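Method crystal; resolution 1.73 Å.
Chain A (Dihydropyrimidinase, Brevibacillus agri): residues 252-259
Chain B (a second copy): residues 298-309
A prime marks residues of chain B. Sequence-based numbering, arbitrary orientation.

Chain A (252-259) AREKGWNV
Chain B 298-309: DVLWSALKNGIL

Residues 252-254 of chain A belong to a helix that begins earlier in the chain. The turn is a Schellman motif: Trp257 N bonds to Ala252 O at 3.2 Å, and Gly256 N to Arg253 O at 2.9 Å. Gly256 is the first residue to leave helical phi/psi, at 83/15, a positive phi that favours glycine. Trp257 has phi/psi -74/154, Asn258 -91/72 and Val259 -119/126; a strand continues later in the chain.

In chain B, helical residues 298-305 have phi near -60 and psi near -40. Asn306′ is the first residue to leave helical phi/psi, at -101/17. Gly307′ has phi/psi 78/11, and Ile308′ follows at -77/-35.

The register places Arg253 CA 6.0 Å from Asn306′ CA, Glu254 CA 6.2 Å from Ala303′ CA, and Gly256 CA 4.4 Å from Ser302′ CA. Gly256 CA lies 3.3 Å from Ser302′ OG. An ideal CB on Gly256 would sit 2.0 Å from Ser302′ OG, a clash, so the close approach depends on the bare glycine.

Asn306′ points toward chain A with chi1 -76° (m) and chi2 -16°. Asn306′ ND2 donates to Arg253 O at 2.9 Å, almost linearly (178°), and to Trp257 O at 3.1 Å with a more bent angle of 138°. Arg253 O thus accepts from Gly256 N and from Asn306′ ND2. Asn306′ OD1 accepts from water 4 at 2.9 Å. Water 4 also donates to Asn258 OD1 at 2.8 Å.

Arg253 has chi angles -71°, 177°, 59° and 90° (m, t, p for the first three). Arg253 NH2 donates to Asn306′ O at 3.0 Å (144°), and Arg253 NH1 to Val259 O in its own chain at 2.9 Å. Arg253 NE donates to water 1 at 2.9 Å; water 1 donates to Asn306′ O at 3.3 Å. Asn306′ CB covers one guanidinium face, 3.6 Å from Arg253 NH2.

Lys305′ (t, t, p, t) reaches across with its amine. Lys305′ NZ donates to Gly256 O at 2.8 Å and to Asn258 OD1 at 2.9 Å. Asn258 uses chi1 -62° (m) and chi2 -42°.

Water 2 donates to Glu254 O at 2.8 Å and to Val299′ O at 3.0 Å, joining the two backbones. Water 3 donates to Lys255 O at 3.3 Å and lies 2.9 Å from Ser302′ OG, with which it also hydrogen bonds.

Ile308′ (m, t) packs CD1 on Glu254, with Ile308′ CD1 3.4 Å from Glu254 CA and 3.7 Å from Glu254 CB. Glu254 (t, m) has OE2 3.9 Å from the Val299′ CG1 methyl, with no hydrogen bond there. The stretches bury 456 Å² in total.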

ATOM      1  N   ALA A 252      -2.485  -7.765   5.522  1.00  9.81           N
ATOM      2  CA  ALA A 252      -2.762  -9.211   5.557  1.00 11.27           C
ATOM      3  C   ALA A 252      -4.281  -9.469   5.627  1.00 12.67           C
ATOM      4  O   ALA A 252      -4.812 -10.312   4.896  1.00 11.32           O
ATOM      5  CB  ALA A 252      -2.080  -9.867   6.772  1.00 11.32           C
ATOM      6  N   ARG A 253      -4.997  -8.686   6.431  1.00  9.41           N
ATOM      7  CA  ARG A 253      -6.424  -8.959   6.595  1.00  8.75           C
ATOM      8  C   ARG A 253      -7.195  -8.574   5.305  1.00  9.82           C
ATOM      9  O   ARG A 253      -8.181  -9.217   4.968  1.00 10.24           O
ATOM     10  CB  ARG A 253      -6.957  -8.211   7.822  1.00  9.74           C
ATOM     11  CG  ARG A 253      -6.418  -8.856   9.140  1.00  6.49           C
ATOM     12  CD  ARG A 253      -6.878  -8.095  10.392  1.00  9.23           C
ATOM     13  NE  ARG A 253      -8.344  -8.037  10.481  1.00  9.56           N
ATOM     14  CZ  ARG A 253      -9.134  -8.936  11.083  1.00  9.96           C
ATOM     15  NH1 ARG A 253      -8.646 -10.072  11.597  1.00  9.21           N
ATOM     16  NH2 ARG A 253     -10.440  -8.716  11.132  1.00 10.00           N
ATOM     17  N   GLU A 254      -6.720  -7.560   4.585  1.00 11.37           N
ATOM     18  CA  GLU A 254      -7.395  -7.206   3.323  1.00 11.88           C
ATOM     19  C   GLU A 254      -7.235  -8.315   2.297  1.00 14.77           C
ATOM     20  O   GLU A 254      -8.073  -8.492   1.431  1.00 11.61           O
ATOM     21  CB  GLU A 254      -6.893  -5.838   2.777  1.00 12.00           C
ATOM     22  CG  GLU A 254      -7.690  -5.335   1.601  1.00 14.33           C
ATOM     23  CD  GLU A 254      -7.267  -5.900   0.253  1.00 18.41           C
ATOM     24  OE1 GLU A 254      -6.097  -6.351   0.101  1.00 14.14           O
ATOM     25  OE2 GLU A 254      -8.134  -5.939  -0.661  1.00 14.26           O
ATOM     26  N   LYS A 255      -6.167  -9.104   2.415  1.00 10.69           N
ATOM     27  CA  LYS A 255      -6.013 -10.287   1.544  1.00 14.38           C
ATOM     28  C   LYS A 255      -6.855 -11.470   1.977  1.00 17.84           C
ATOM     29  O   LYS A 255      -6.925 -12.491   1.276  1.00 19.02           O
ATOM     30  CB  LYS A 255      -4.536 -10.696   1.450  1.00 14.73           C
ATOM     31  CG  LYS A 255      -3.678  -9.697   0.700  1.00 21.25           C
ATOM     32  CD  LYS A 255      -2.210 -10.097   0.876  1.00 25.00           C
ATOM     33  CE  LYS A 255      -1.256  -8.980   0.440  1.00 34.71           C
ATOM     34  NZ  LYS A 255       0.177  -9.374   0.756  1.00 37.89           N
ATOM     35  N   GLY A 256      -7.535 -11.323   3.111  1.00 14.25           N
ATOM     36  CA  GLY A 256      -8.431 -12.355   3.637  1.00 14.68           C
ATOM     37  C   GLY A 256      -7.669 -13.413   4.429  1.00 16.11           C
ATOM     38  O   GLY A 256      -8.246 -14.465   4.818  1.00 17.69           O
ATOM     39  N   TRP A 257      -6.414 -13.109   4.784  1.00 11.46           N
ATOM     40  CA  TRP A 257      -5.707 -14.047   5.634  1.00 13.48           C
ATOM     41  C   TRP A 257      -6.219 -14.003   7.063  1.00 14.13           C
ATOM     42  O   TRP A 257      -6.793 -12.995   7.515  1.00 14.03           O
ATOM     43  CB  TRP A 257      -4.210 -13.836   5.583  1.00 14.20           C
ATOM     44  CG  TRP A 257      -3.687 -13.950   4.160  1.00 15.47           C
ATOM     45  CD1 TRP A 257      -4.302 -14.576   3.108  1.00 19.68           C
ATOM     46  CD2 TRP A 257      -2.470 -13.431   3.661  1.00 16.67           C
ATOM     47  NE1 TRP A 257      -3.511 -14.511   1.983  1.00 18.81           N
ATOM     48  CE2 TRP A 257      -2.363 -13.840   2.305  1.00 16.23           C
ATOM     49  CE3 TRP A 257      -1.373 -12.799   4.259  1.00 19.00           C
ATOM     50  CZ2 TRP A 257      -1.250 -13.549   1.522  1.00 21.53           C
ATOM     51  CZ3 TRP A 257      -0.260 -12.534   3.487  1.00 22.78           C
ATOM     52  CH2 TRP A 257      -0.204 -12.900   2.128  1.00 22.13           C
ATOM     53  N   ASN A 258      -6.061 -15.128   7.764  1.00 10.40           N
ATOM     54  CA  ASN A 258      -6.610 -15.252   9.126  1.00 12.34           C
ATOM     55  C   ASN A 258      -5.574 -14.806  10.161  1.00 12.97           C
ATOM     56  O   ASN A 258      -4.877 -15.614  10.784  1.00 11.15           O
ATOM     57  CB  ASN A 258      -7.117 -16.686   9.329  1.00 13.43           C
ATOM     58  CG  ASN A 258      -8.252 -17.007   8.338  1.00 18.03           C
ATOM     59  OD1 ASN A 258      -9.124 -16.155   8.123  1.00 17.34           O
ATOM     60  ND2 ASN A 258      -8.082 -18.055   7.557  1.00 19.52           N
ATOM     61  N   VAL A 259      -5.382 -13.484  10.179  1.00  9.66           N
ATOM     62  CA  VAL A 259      -4.380 -12.838  11.006  1.00  8.73           C
ATOM     63  C   VAL A 259      -5.130 -11.900  11.944  1.00  9.42           C
ATOM     64  O   VAL A 259      -5.913 -11.036  11.492  1.00 11.39           O
ATOM     65  CB  VAL A 259      -3.388 -12.024  10.142  1.00 12.07           C
ATOM     66  CG1 VAL A 259      -2.429 -11.165  11.057  1.00 11.16           C
ATOM     67  CG2 VAL A 259      -2.591 -13.002   9.213  1.00 13.41           C
TER
ATOM     68  N   ASP B 298     -14.306 -13.183  -4.156  1.00 14.51           N
ATOM     69  CA  ASP B 298     -13.617 -13.626  -2.928  1.00 18.94           C
ATOM     70  C   ASP B 298     -12.982 -12.481  -2.139  1.00 13.33           C
ATOM     71  O   ASP B 298     -12.839 -12.574  -0.898  1.00 14.49           O
ATOM     72  CB  ASP B 298     -12.622 -14.770  -3.168  1.00 22.54           C
ATOM     73  CG  ASP B 298     -13.314 -16.158  -3.158  1.00 33.13           C
ATOM     74  OD1 ASP B 298     -12.763 -17.067  -3.805  1.00 38.20           O
ATOM     75  OD2 ASP B 298     -14.414 -16.340  -2.540  1.00 34.19           O
ATOM     76  N   VAL B 299     -12.567 -11.438  -2.853  1.00 14.31           N
ATOM     77  CA  VAL B 299     -12.076 -10.232  -2.178  1.00 11.24           C
ATOM     78  C   VAL B 299     -13.214  -9.582  -1.349  1.00 12.55           C
ATOM     79  O   VAL B 299     -12.990  -9.161  -0.210  1.00 11.00           O
ATOM     80  CB  VAL B 299     -11.486  -9.236  -3.174  1.00 10.03           C
ATOM     81  CG1 VAL B 299     -10.901  -7.977  -2.421  1.00 11.02           C
ATOM     82  CG2 VAL B 299     -10.315  -9.890  -4.002  1.00 12.39           C
ATOM     83  N   LEU B 300     -14.427  -9.527  -1.908  1.00 11.66           N
ATOM     84  CA  LEU B 300     -15.608  -9.064  -1.107  1.00 11.56           C
ATOM     85  C   LEU B 300     -15.900  -9.949   0.137  1.00 13.00           C
ATOM     86  O   LEU B 300     -16.127  -9.440   1.257  1.00 10.95           O
ATOM     87  CB  LEU B 300     -16.872  -8.983  -1.986  1.00 10.66           C
ATOM     88  CG  LEU B 300     -16.762  -7.995  -3.150  1.00 10.10           C
ATOM     89  CD1 LEU B 300     -17.973  -8.189  -4.055  1.00 10.65           C
ATOM     90  CD2 LEU B 300     -16.685  -6.517  -2.686  1.00 10.43           C
ATOM     91  N   TRP B 301     -15.849 -11.266  -0.041  1.00 12.46           N
ATOM     92  CA  TRP B 301     -16.095 -12.165   1.072  1.00 11.39           C
ATOM     93  C   TRP B 301     -15.027 -11.969   2.127  1.00 12.12           C
ATOM     94  O   TRP B 301     -15.356 -11.902   3.305  1.00 12.99           O
ATOM     95  CB  TRP B 301     -16.061 -13.647   0.624  1.00 13.89           C
ATOM     96  CG  TRP B 301     -17.359 -14.151  -0.072  1.00 12.05           C
ATOM     97  CD1 TRP B 301     -17.471 -14.668  -1.360  1.00 13.55           C
ATOM     98  CD2 TRP B 301     -18.634 -14.271   0.518  1.00 12.04           C
ATOM     99  NE1 TRP B 301     -18.768 -15.084  -1.586  1.00 13.64           N
ATOM    100  CE2 TRP B 301     -19.506 -14.837  -0.449  1.00 12.59           C
ATOM    101  CE3 TRP B 301     -19.150 -13.962   1.795  1.00 12.76           C
ATOM    102  CZ2 TRP B 301     -20.830 -15.125  -0.168  1.00 14.01           C
ATOM    103  CZ3 TRP B 301     -20.478 -14.202   2.039  1.00 14.73           C
ATOM    104  CH2 TRP B 301     -21.298 -14.799   1.083  1.00 15.61           C
ATOM    105  N   SER B 302     -13.771 -11.867   1.698  1.00 12.95           N
ATOM    106  CA  SER B 302     -12.644 -11.594   2.646  1.00 12.72           C
ATOM    107  C   SER B 302     -12.890 -10.302   3.426  1.00 11.31           C
ATOM    108  O   SER B 302     -12.575 -10.202   4.608  1.00 12.23           O
ATOM    109  CB  SER B 302     -11.329 -11.440   1.878  1.00 12.37           C
ATOM    110  OG  SER B 302     -10.865 -12.691   1.439  1.00 20.56           O
ATOM    111  N   ALA B 303     -13.392  -9.283   2.733  1.00  8.77           N
ATOM    112  CA  ALA B 303     -13.564  -7.973   3.355  1.00 10.11           C
ATOM    113  C   ALA B 303     -14.674  -8.056   4.401  1.00  9.91           C
ATOM    114  O   ALA B 303     -14.592  -7.420   5.455  1.00  9.87           O
ATOM    115  CB  ALA B 303     -13.917  -6.899   2.255  1.00 13.17           C
ATOM    116  N   LEU B 304     -15.741  -8.808   4.100  1.00 10.33           N
ATOM    117  CA  LEU B 304     -16.794  -9.045   5.136  1.00  9.36           C
ATOM    118  C   LEU B 304     -16.220  -9.844   6.329  1.00 10.02           C
ATOM    119  O   LEU B 304     -16.431  -9.464   7.486  1.00 11.52           O
ATOM    120  CB  LEU B 304     -17.983  -9.837   4.515  1.00 10.47           C
ATOM    121  CG  LEU B 304     -18.784  -9.007   3.492  1.00 10.10           C
ATOM    122  CD1 LEU B 304     -19.782  -9.967   2.781  1.00 10.42           C
ATOM    123  CD2 LEU B 304     -19.635  -7.897   4.204  1.00 10.61           C
ATOM    124  N   LYS B 305     -15.507 -10.935   6.036  1.00 10.59           N
ATOM    125  CA  LYS B 305     -14.919 -11.758   7.105  1.00 10.58           C
ATOM    126  C   LYS B 305     -13.992 -10.941   8.022  1.00 11.40           C
ATOM    127  O   LYS B 305     -14.037 -11.046   9.266  1.00 13.80           O
ATOM    128  CB  LYS B 305     -14.106 -12.883   6.502  1.00 11.40           C
ATOM    129  CG  LYS B 305     -13.480 -13.784   7.594  1.00 13.97           C
ATOM    130  CD  LYS B 305     -12.714 -14.951   6.970  1.00 15.36           C
ATOM    131  CE  LYS B 305     -11.568 -14.493   6.044  1.00 19.55           C
ATOM    132  NZ  LYS B 305     -10.628 -15.678   5.679  1.00 19.13           N
ATOM    133  N   ASN B 306     -13.194 -10.064   7.416  1.00 11.61           N
ATOM    134  CA  ASN B 306     -12.231  -9.300   8.198  1.00  9.51           C
ATOM    135  C   ASN B 306     -12.625  -7.864   8.516  1.00 12.78           C
ATOM    136  O   ASN B 306     -11.801  -7.091   8.979  1.00 12.88           O
ATOM    137  CB  ASN B 306     -10.814  -9.370   7.588  1.00 11.71           C
ATOM    138  CG  ASN B 306     -10.121 -10.699   7.861  1.00 12.07           C
ATOM    139  OD1 ASN B 306     -10.555 -11.451   8.744  1.00 12.61           O
ATOM    140  ND2 ASN B 306      -9.179 -11.073   6.989  1.00 12.04           N
ATOM    141  N   GLY B 307     -13.914  -7.555   8.365  1.00 10.91           N
ATOM    142  CA  GLY B 307     -14.511  -6.309   8.941  1.00 13.88           C
ATOM    143  C   GLY B 307     -14.223  -5.033   8.152  1.00 14.11           C
ATOM    144  O   GLY B 307     -14.378  -3.929   8.674  1.00 13.45           O
ATOM    145  N   ILE B 308     -13.687  -5.181   6.944  1.00  9.88           N
ATOM    146  CA  ILE B 308     -13.418  -4.032   6.047  1.00  9.57           C
ATOM    147  C   ILE B 308     -14.728  -3.522   5.367  1.00 10.53           C
ATOM    148  O   ILE B 308     -14.885  -2.318   5.193  1.00 11.77           O
ATOM    149  CB  ILE B 308     -12.408  -4.457   4.930  1.00 10.29           C
ATOM    150  CG1 ILE B 308     -11.046  -4.746   5.584  1.00 10.92           C
ATOM    151  CG2 ILE B 308     -12.251  -3.338   3.853  1.00 13.09           C
ATOM    152  CD1 ILE B 308     -10.067  -5.622   4.753  1.00 12.04           C
ATOM    153  N   LEU B 309     -15.637  -4.437   5.057  1.00 10.08           N
ATOM    154  CA  LEU B 309     -17.055  -4.118   4.727  1.00 10.02           C
ATOM    155  C   LEU B 309     -17.917  -4.562   5.882  1.00 11.34           C
ATOM    156  O   LEU B 309     -17.587  -5.593   6.539  1.00 12.43           O
ATOM    157  CB  LEU B 309     -17.507  -4.913   3.487  1.00  9.13           C
ATOM    158  CG  LEU B 309     -16.681  -4.508   2.234  1.00 10.62           C
ATOM    159  CD1 LEU B 309     -17.176  -5.401   1.089  1.00 11.24           C
ATOM    160  CD2 LEU B 309     -16.876  -2.989   1.855  1.00 12.71           C
TER
HETATM  161  O   HOH W   1      -8.913  -5.569   9.127  1.00 14.30           O
HETATM  162  O   HOH W   2     -10.789  -7.907   1.459  1.00 18.12           O
HETATM  163  O   HOH W   3      -9.304 -12.223  -0.927  1.00 29.29           O
HETATM  164  O   HOH W   4     -10.254 -14.149   9.640  1.00 20.89           O